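Local coordinates for putative glycosyl hydrolase (Bacteroides thetaiotaomicron VPI-5482, PDB 3K11), which is of unknown function but is probably a glycosyl hydrolase of family 88, at residues I178-F189 and E228-R239. Residues are numbered along the deposited sequence; the frame is centred on the assembly and turned at random. Where two conformers were deposited one is given.
Sequences INKEYRLADGTF and EAVKQFLQFADR
T188 lies against Q232, their CA atoms 5.6 Å apart, where the type I turn L184-G187, closed by G187 N to L184 O, with L184 N bonded to T188 O just outside it, meets one flank of helix 222-240. Q232 uses both ends of its amide: OE1 accepts a nearly straight bond from F189 N (170°) on an in-plane lone pair, while NE2 donates to G187 O from above the carbonyl plane and to E228 OE2. The bend at chi2 (-68°) lays this amide over one face of the F189 ring, planes 19° apart. R183 crosses Q232 at about a right angle and meets E228 from the opposite direction, NH1 bridging G187 O and E228 OE2; the salt-bridge oxygen lies 2.9 Å from NH1, in the guanidinium plane, and R183 NH2 is held by I178 O. K231 NZ and Q235 NE2 reach D186 O from opposite faces of its carbonyl, and NE2 also donates to T188 OG1 (2.9 Å). D186 OD1 accepts T188 N, forming an Asx turn, and T188 OG1 from the same face, whereas OD2 takes R239 end-on, NH1 on its syn lone pair and NH2 from above the carboxylate plane. L184 CD1 covers a face of that guanidinium. Beside these bonds, T188 CG2 makes a CH-pi contact 3.7 Å from the F236 ring centroid; F236 also meets M204 of helix 202-217. D186 O and OD2 thus each take two helix donors, and salt bridges at E228 and R239 flank the Q232 and Q235 amides, joining the loop after helix 167-180 to helix 222-240 mainly by polar bonds in this largely helical scaffold.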
loop_
_atom_site.group_PDB
_atom_site.type_symbol
_atom_site.label_atom_id
_atom_site.label_comp_id
_atom_site.label_asym_id
_atom_site.label_seq_id
_atom_site.Cartn_x
_atom_site.Cartn_y
_atom_site.Cartn_z
ATOM N N ILE A 178 -14.912 12.141 -35.942
ATOM C CA ILE A 178 -14.761 10.920 -36.724
ATOM C C ILE A 178 -13.840 11.061 -37.903
ATOM O O ILE A 178 -13.206 10.070 -38.307
ATOM C CB ILE A 178 -16.158 10.329 -37.141
ATOM C CG1 ILE A 178 -16.074 8.801 -37.194
ATOM C CG2 ILE A 178 -16.677 11.007 -38.441
ATOM C CD1 ILE A 178 -15.949 8.130 -35.830
ATOM N N ASN A 179 -13.718 12.267 -38.437
ATOM C CA ASN A 179 -12.898 12.512 -39.598
ATOM C C ASN A 179 -11.629 13.354 -39.427
ATOM O O ASN A 179 -10.724 13.240 -40.233
ATOM C CB ASN A 179 -13.746 13.221 -40.656
ATOM C CG ASN A 179 -14.899 12.377 -41.145
ATOM O OD1 ASN A 179 -14.713 11.218 -41.424
ATOM N ND2 ASN A 179 -16.062 12.971 -41.314
ATOM N N LYS A 180 -11.574 14.223 -38.431
ATOM C CA LYS A 180 -10.459 15.124 -38.265
ATOM C C LYS A 180 -9.522 14.845 -37.100
ATOM O O LYS A 180 -8.323 15.103 -37.192
ATOM C CB LYS A 180 -11.007 16.517 -38.138
ATOM C CG LYS A 180 -11.768 16.942 -39.400
ATOM C CD LYS A 180 -12.156 18.396 -39.293
ATOM C CE LYS A 180 -12.934 18.862 -40.551
ATOM N NZ LYS A 180 -13.396 20.304 -40.423
ATOM N N GLU A 181 -10.061 14.350 -36.001
ATOM C CA GLU A 181 -9.245 14.039 -34.832
ATOM C C GLU A 181 -8.062 13.129 -35.178
ATOM O O GLU A 181 -8.238 12.143 -35.891
ATOM C CB GLU A 181 -10.118 13.366 -33.760
ATOM C CG GLU A 181 -9.375 12.833 -32.521
ATOM C CD GLU A 181 -8.443 13.850 -31.875
ATOM O OE1 GLU A 181 -8.876 15.003 -31.615
ATOM O OE2 GLU A 181 -7.268 13.510 -31.636
ATOM N N TYR A 182 -6.876 13.460 -34.655
ATOM C CA TYR A 182 -5.685 12.658 -34.843
ATOM C C TYR A 182 -5.862 11.269 -34.215
ATOM O O TYR A 182 -6.490 11.111 -33.148
ATOM C CB TYR A 182 -4.486 13.319 -34.175
ATOM C CG TYR A 182 -3.194 12.587 -34.460
ATOM C CD1 TYR A 182 -2.586 12.695 -35.694
ATOM C CD2 TYR A 182 -2.575 11.805 -33.510
ATOM C CE1 TYR A 182 -1.424 11.998 -35.984
ATOM C CE2 TYR A 182 -1.405 11.119 -33.791
ATOM C CZ TYR A 182 -0.847 11.202 -35.041
ATOM O OH TYR A 182 0.310 10.550 -35.354
ATOM N N ARG A 183 -5.319 10.271 -34.914
ATOM C CA ARG A 183 -5.387 8.885 -34.456
ATOM C C ARG A 183 -4.042 8.210 -34.677
ATOM O O ARG A 183 -3.271 8.606 -35.558
ATOM C CB ARG A 183 -6.402 8.116 -35.270
ATOM C CG ARG A 183 -7.860 8.592 -35.122
ATOM C CD ARG A 183 -8.608 8.115 -36.270
ATOM N NE ARG A 183 -10.047 8.439 -36.356
ATOM C CZ ARG A 183 -11.055 7.564 -36.184
ATOM N NH1 ARG A 183 -10.833 6.307 -35.780
ATOM N NH2 ARG A 183 -12.306 7.951 -36.408
ATOM N N LEU A 184 -3.806 7.149 -33.912
ATOM C CA LEU A 184 -2.688 6.243 -34.156
ATOM C C LEU A 184 -2.903 5.528 -35.478
ATOM O O LEU A 184 -3.980 5.635 -36.070
ATOM C CB LEU A 184 -2.581 5.189 -33.036
ATOM C CG LEU A 184 -2.276 5.605 -31.588
ATOM C CD1 LEU A 184 -2.088 4.375 -30.687
ATOM C CD2 LEU A 184 -1.076 6.542 -31.506
ATOM N N ALA A 185 -1.903 4.782 -35.951
ATOM C CA ALA A 185 -2.024 4.063 -37.230
ATOM C C ALA A 185 -3.230 3.115 -37.238
ATOM O O ALA A 185 -3.934 2.976 -38.263
ATOM C CB ALA A 185 -0.731 3.291 -37.547
ATOM N N ASP A 186 -3.497 2.509 -36.087
ATOM C CA ASP A 186 -4.594 1.580 -35.949
ATOM C C ASP A 186 -5.945 2.239 -35.713
ATOM O O ASP A 186 -6.931 1.543 -35.500
ATOM C CB ASP A 186 -4.300 0.572 -34.870
ATOM C CG ASP A 186 -4.405 1.137 -33.482
ATOM O OD1 ASP A 186 -4.651 2.344 -33.282
ATOM O OD2 ASP A 186 -4.221 0.331 -32.571
ATOM N N GLY A 187 -6.000 3.564 -35.755
ATOM C CA GLY A 187 -7.281 4.278 -35.687
ATOM C C GLY A 187 -7.615 4.784 -34.299
ATOM O O GLY A 187 -8.568 5.521 -34.139
ATOM N N THR A 188 -6.889 4.362 -33.277
ATOM C CA THR A 188 -7.173 4.795 -31.897
ATOM C C THR A 188 -7.038 6.321 -31.731
ATOM O O THR A 188 -6.050 6.916 -32.145
ATOM C CB THR A 188 -6.246 4.124 -30.856
ATOM O OG1 THR A 188 -6.093 2.721 -31.123
ATOM C CG2 THR A 188 -6.746 4.413 -29.402
ATOM N N PHE A 189 -8.066 6.956 -31.180
ATOM C CA PHE A 189 -7.987 8.408 -30.918
ATOM C C PHE A 189 -6.722 8.691 -30.093
ATOM O O PHE A 189 -6.536 8.082 -29.064
ATOM C CB PHE A 189 -9.202 8.903 -30.144
ATOM C CG PHE A 189 -10.516 8.780 -30.894
ATOM C CD1 PHE A 189 -10.658 9.294 -32.161
ATOM C CD2 PHE A 189 -11.636 8.229 -30.266
ATOM C CE1 PHE A 189 -11.898 9.218 -32.821
ATOM C CE2 PHE A 189 -12.859 8.170 -30.930
ATOM C CZ PHE A 189 -12.970 8.645 -32.182
ATOM N N GLU A 228 -17.007 0.815 -34.423
ATOM C CA GLU A 228 -15.910 1.764 -34.134
ATOM C C GLU A 228 -15.827 2.071 -32.658
ATOM O O GLU A 228 -14.726 2.117 -32.101
ATOM C CB GLU A 228 -16.079 3.035 -34.943
ATOM C CG GLU A 228 -14.925 4.052 -34.798
ATOM C CD GLU A 228 -13.593 3.535 -35.315
ATOM O OE1 GLU A 228 -13.559 2.510 -36.048
ATOM O OE2 GLU A 228 -12.575 4.178 -34.999
ATOM N N ALA A 229 -16.972 2.232 -32.000
ATOM C CA ALA A 229 -16.968 2.451 -30.536
ATOM C C ALA A 229 -16.278 1.317 -29.781
ATOM O O ALA A 229 -15.417 1.535 -28.903
ATOM C CB ALA A 229 -18.402 2.675 -30.042
ATOM N N VAL A 230 -16.625 0.084 -30.144
ATOM C CA VAL A 230 -15.979 -1.098 -29.551
ATOM C C VAL A 230 -14.471 -1.194 -29.867
ATOM O O VAL A 230 -13.645 -1.503 -29.000
ATOM C CB VAL A 230 -16.730 -2.387 -29.947
ATOM C CG1 VAL A 230 -15.965 -3.659 -29.523
ATOM C CG2 VAL A 230 -18.140 -2.377 -29.265
ATOM N N LYS A 231 -14.126 -0.940 -31.113
ATOM C CA LYS A 231 -12.738 -0.982 -31.548
ATOM C C LYS A 231 -11.904 -0.001 -30.755
ATOM O O LYS A 231 -10.824 -0.321 -30.278
ATOM C CB LYS A 231 -12.688 -0.614 -33.037
ATOM C CG LYS A 231 -11.290 -0.709 -33.655
ATOM C CD LYS A 231 -11.243 -0.235 -35.113
ATOM C CE LYS A 231 -9.742 -0.212 -35.641
ATOM N NZ LYS A 231 -9.563 0.734 -36.752
ATOM N N GLN A 232 -12.388 1.232 -30.616
ATOM C CA GLN A 232 -11.695 2.198 -29.754
ATOM C C GLN A 232 -11.556 1.664 -28.357
ATOM O O GLN A 232 -10.474 1.679 -27.754
ATOM C CB GLN A 232 -12.503 3.503 -29.675
ATOM C CG GLN A 232 -12.511 4.293 -30.980
ATOM C CD GLN A 232 -11.177 4.878 -31.376
ATOM O OE1 GLN A 232 -10.350 5.168 -30.538
ATOM N NE2 GLN A 232 -10.992 5.080 -32.683
ATOM N N PHE A 233 -12.663 1.213 -27.806
ATOM C CA PHE A 233 -12.599 0.753 -26.400
ATOM C C PHE A 233 -11.500 -0.271 -26.222
ATOM O O PHE A 233 -10.688 -0.176 -25.314
ATOM C CB PHE A 233 -13.935 0.176 -25.954
ATOM C CG PHE A 233 -13.998 -0.121 -24.472
ATOM C CD1 PHE A 233 -13.538 -1.345 -23.950
ATOM C CD2 PHE A 233 -14.524 0.797 -23.593
ATOM C CE1 PHE A 233 -13.572 -1.596 -22.596
ATOM C CE2 PHE A 233 -14.531 0.523 -22.168
ATOM C CZ PHE A 233 -14.058 -0.641 -21.703
ATOM N N LEU A 234 -11.472 -1.275 -27.090
ATOM C CA LEU A 234 -10.557 -2.381 -26.873
ATOM C C LEU A 234 -9.119 -2.023 -27.225
ATOM O O LEU A 234 -8.159 -2.514 -26.600
ATOM C CB LEU A 234 -11.032 -3.575 -27.688
ATOM C CG LEU A 234 -12.382 -4.224 -27.338
ATOM C CD1 LEU A 234 -12.681 -5.296 -28.374
ATOM C CD2 LEU A 234 -12.408 -4.819 -25.883
ATOM N N GLN A 235 -8.944 -1.136 -28.184
ATOM C CA GLN A 235 -7.574 -0.685 -28.568
ATOM C C GLN A 235 -6.950 0.180 -27.479
ATOM O O GLN A 235 -5.735 0.134 -27.258
ATOM C CB GLN A 235 -7.620 0.013 -29.944
ATOM C CG GLN A 235 -7.743 -1.007 -31.075
ATOM C CD GLN A 235 -7.764 -0.450 -32.479
ATOM O OE1 GLN A 235 -7.876 -1.241 -33.426
ATOM N NE2 GLN A 235 -7.683 0.874 -32.644
ATOM N N PHE A 236 -7.766 1.034 -26.831
ATOM C CA PHE A 236 -7.335 1.754 -25.635
ATOM C C PHE A 236 -7.048 0.748 -24.513
ATOM O O PHE A 236 -5.994 0.762 -23.891
ATOM C CB PHE A 236 -8.408 2.730 -25.104
ATOM C CG PHE A 236 -8.384 4.106 -25.725
ATOM C CD1 PHE A 236 -7.541 5.070 -25.249
ATOM C CD2 PHE A 236 -9.271 4.464 -26.721
ATOM C CE1 PHE A 236 -7.527 6.356 -25.787
ATOM C CE2 PHE A 236 -9.243 5.766 -27.272
ATOM C CZ PHE A 236 -8.369 6.691 -26.802
ATOM N N ALA A 237 -8.021 -0.086 -24.197
ATOM C CA ALA A 237 -7.871 -0.954 -22.999
ATOM C C ALA A 237 -6.689 -1.910 -23.099
ATOM O O ALA A 237 -6.038 -2.128 -22.101
ATOM C CB ALA A 237 -9.203 -1.698 -22.662
ATOM N N ASP A 238 -6.408 -2.433 -24.299
ATOM C CA ASP A 238 -5.253 -3.334 -24.527
ATOM C C ASP A 238 -3.996 -2.731 -23.958
ATOM O O ASP A 238 -3.240 -3.372 -23.201
ATOM C CB ASP A 238 -5.030 -3.559 -26.028
ATOM C CG ASP A 238 -3.870 -4.515 -26.319
ATOM O OD1 ASP A 238 -3.895 -5.617 -25.724
ATOM O OD2 ASP A 238 -2.947 -4.135 -27.090
ATOM N N ARG A 239 -3.804 -1.468 -24.281
ATOM C CA ARG A 239 -2.586 -0.749 -23.903
ATOM C C ARG A 239 -2.599 -0.130 -22.502
ATOM O O ARG A 239 -1.575 -0.095 -21.850
ATOM C CB ARG A 239 -2.363 0.374 -24.886
ATOM C CG ARG A 239 -2.126 -0.162 -26.291
ATOM C CD ARG A 239 -2.103 0.969 -27.206
ATOM N NE ARG A 239 -1.674 0.689 -28.578
ATOM C CZ ARG A 239 -2.465 0.705 -29.657
ATOM N NH1 ARG A 239 -3.794 0.814 -29.572
ATOM N NH2 ARG A 239 -1.900 0.559 -30.841
#